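Side-chain contact in transcriptional repressor, TetR family (Thermus thermophilus, PDB 3ANP), which binds lauroyl-CoA and acts as a TetR-family transcriptional repressor that controls fatty acid degradation: residues E70-L75 with A133-P138. Residues are numbered along the deposited sequence; the frame is centred on the assembly and turned at random.
Sequences EEVRRL and AEILKP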
loop_
_atom_site.group_PDB
_atom_site.type_symbol
_atom_site.label_atom_id
_atom_site.label_comp_id
_atom_site.label_asym_id
_atom_site.label_seq_id
_atom_site.Cartn_x
_atom_site.Cartn_y
_atom_site.Cartn_z
ATOM N N GLU A 70 -18.057 8.483 13.498
ATOM C CA GLU A 70 -18.875 8.924 14.634
ATOM C C GLU A 70 -18.114 8.731 15.928
ATOM O O GLU A 70 -18.146 9.580 16.816
ATOM C CB GLU A 70 -20.159 8.103 14.754
ATOM C CG GLU A 70 -21.165 8.254 13.629
ATOM C CD GLU A 70 -22.468 7.533 13.958
ATOM O OE1 GLU A 70 -23.163 7.968 14.891
ATOM O OE2 GLU A 70 -22.782 6.523 13.302
ATOM N N GLU A 71 -17.457 7.581 16.033
ATOM C CA GLU A 71 -16.701 7.219 17.218
ATOM C C GLU A 71 -15.552 8.207 17.452
ATOM O O GLU A 71 -15.344 8.684 18.570
ATOM C CB GLU A 71 -16.186 5.775 17.069
ATOM C CG GLU A 71 -15.378 5.250 18.257
ATOM C CD GLU A 71 -15.082 3.753 18.154
ATOM O OE1 GLU A 71 -15.325 3.156 17.080
ATOM O OE2 GLU A 71 -14.607 3.169 19.149
ATOM N N VAL A 72 -14.821 8.520 16.390
ATOM C CA VAL A 72 -13.698 9.449 16.483
ATOM C C VAL A 72 -14.172 10.845 16.884
ATOM O O VAL A 72 -13.593 11.466 17.771
ATOM C CB VAL A 72 -12.921 9.515 15.119
ATOM C CG1 VAL A 72 -12.051 10.786 15.033
ATOM C CG2 VAL A 72 -12.038 8.271 14.984
ATOM N N ARG A 73 -15.227 11.339 16.243
ATOM C CA ARG A 73 -15.731 12.670 16.570
ATOM C C ARG A 73 -16.248 12.716 17.998
ATOM O O ARG A 73 -16.059 13.703 18.711
ATOM C CB ARG A 73 -16.828 13.083 15.577
ATOM C CG ARG A 73 -16.259 13.375 14.191
ATOM C CD ARG A 73 -17.340 13.689 13.172
ATOM N NE ARG A 73 -16.763 13.921 11.844
ATOM C CZ ARG A 73 -17.419 14.486 10.834
ATOM N NH1 ARG A 73 -18.681 14.881 11.002
ATOM N NH2 ARG A 73 -16.812 14.666 9.658
ATOM N N ARG A 74 -16.878 11.625 18.418
ATOM C CA ARG A 74 -17.407 11.519 19.768
ATOM C C ARG A 74 -16.273 11.614 20.787
ATOM O O ARG A 74 -16.372 12.333 21.783
ATOM C CB ARG A 74 -18.117 10.175 19.943
ATOM C CG ARG A 74 -19.121 10.165 21.072
ATOM C CD ARG A 74 -19.051 8.891 21.885
ATOM N NE ARG A 74 -18.947 7.682 21.074
ATOM C CZ ARG A 74 -18.219 6.629 21.434
ATOM N NH1 ARG A 74 -17.544 6.668 22.581
ATOM N NH2 ARG A 74 -18.161 5.548 20.669
ATOM N N LEU A 75 -15.185 10.886 20.535
ATOM C CA LEU A 75 -14.056 10.885 21.459
ATOM C C LEU A 75 -13.381 12.247 21.567
ATOM O O LEU A 75 -13.037 12.688 22.667
ATOM C CB LEU A 75 -13.046 9.792 21.067
ATOM C CG LEU A 75 -13.567 8.351 21.270
ATOM C CD1 LEU A 75 -12.574 7.333 20.699
ATOM C CD2 LEU A 75 -13.798 8.080 22.754
ATOM N N ALA A 133 -7.132 12.879 9.088
ATOM C CA ALA A 133 -6.829 14.307 9.044
ATOM C C ALA A 133 -7.633 15.077 10.090
ATOM O O ALA A 133 -7.153 16.076 10.632
ATOM C CB ALA A 133 -7.105 14.873 7.645
ATOM N N GLU A 134 -8.855 14.628 10.379
ATOM C CA GLU A 134 -9.672 15.319 11.380
ATOM C C GLU A 134 -9.034 15.195 12.767
ATOM O O GLU A 134 -9.156 16.091 13.595
ATOM C CB GLU A 134 -11.100 14.744 11.440
ATOM C CG GLU A 134 -12.021 15.121 10.268
ATOM C CD GLU A 134 -13.408 14.485 10.389
ATOM O OE1 GLU A 134 -13.913 14.346 11.523
ATOM O OE2 GLU A 134 -13.998 14.132 9.349
ATOM N N ILE A 135 -8.362 14.080 13.029
ATOM C CA ILE A 135 -7.722 13.898 14.328
ATOM C C ILE A 135 -6.436 14.732 14.395
ATOM O O ILE A 135 -6.083 15.275 15.444
ATOM C CB ILE A 135 -7.407 12.407 14.577
ATOM C CG1 ILE A 135 -8.718 11.600 14.584
ATOM C CG2 ILE A 135 -6.683 12.242 15.899
ATOM C CD1 ILE A 135 -8.535 10.105 14.577
ATOM N N LEU A 136 -5.742 14.845 13.271
ATOM C CA LEU A 136 -4.506 15.628 13.228
ATOM C C LEU A 136 -4.774 17.120 13.389
ATOM O O LEU A 136 -3.942 17.846 13.939
ATOM C CB LEU A 136 -3.769 15.403 11.898
ATOM C CG LEU A 136 -3.389 13.965 11.557
ATOM C CD1 LEU A 136 -2.757 13.923 10.169
ATOM C CD2 LEU A 136 -2.450 13.424 12.618
ATOM N N LYS A 137 -5.936 17.577 12.922
ATOM C CA LYS A 137 -6.291 18.996 12.990
ATOM C C LYS A 137 -6.025 19.669 14.349
ATOM O O LYS A 137 -5.332 20.692 14.418
ATOM C CB LYS A 137 -7.761 19.187 12.584
ATOM C CG LYS A 137 -8.225 20.636 12.537
ATOM C CD LYS A 137 -9.564 20.725 11.795
ATOM C CE LYS A 137 -10.035 22.161 11.621
ATOM N NZ LYS A 137 -10.411 22.800 12.915
ATOM N N PRO A 138 -6.589 19.123 15.437
ATOM C CA PRO A 138 -6.397 19.683 16.778
ATOM C C PRO A 138 -4.905 19.746 17.135
ATOM O O PRO A 138 -4.469 20.646 17.861
ATOM C CB PRO A 138 -7.144 18.703 17.679
ATOM C CG PRO A 138 -8.148 18.096 16.789
ATOM C CD PRO A 138 -7.422 17.913 15.493
#
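V72 and I135 meet on the buried side of this helix pair, where CG1 of V72 presses against CG1 of I135 at 3.5 Å, closer than the usual van der Waals contact of two carbons. I135 adds its terminal methyl, CD1, 3.6 Å from the same V72 CG1, and the two side chains cross at about a right angle. With CG1 anti to the backbone N (chi1 161°), that branch of V72 is the one set against I135. Branched apolar residues suit this place: V72 is short enough for a close approach, the CA atoms of V72 and I135 being 7.8 Å apart, while I135 has enough length to reach V85 and L86 of helix 82-99 too. The contact belongs to the all-helical ligand-binding domain of a TetR-family repressor, joining helix 54-77 to helix 128-142, with the V72 side chain about 11 Å from the bound dodecyl-CoA. One residue further along helix 54-77, packing gives way to charge on the more open side. R73, exposed at the surface, stretches a long chain across to E134 in a bidentate, side-on salt bridge, NE and NH2 each bonded to one oxygen. The bond from R73 NH2 to E134 OE2 is 2.9 Å and nearly straight (170°), with the oxygen at the guanidinium edge; that from NE to E134 OE1 is equally short but more bent. Both oxygens are met on their syn sides, but the two planes are turned 49° apart, and the twist shows in NH2 meeting OE2 well out of the carboxylate plane. Replacing E134 with alanine removes both acceptor oxygens and is likely to leave the R73 guanidinium without this countercharge and less restrained in its rotation.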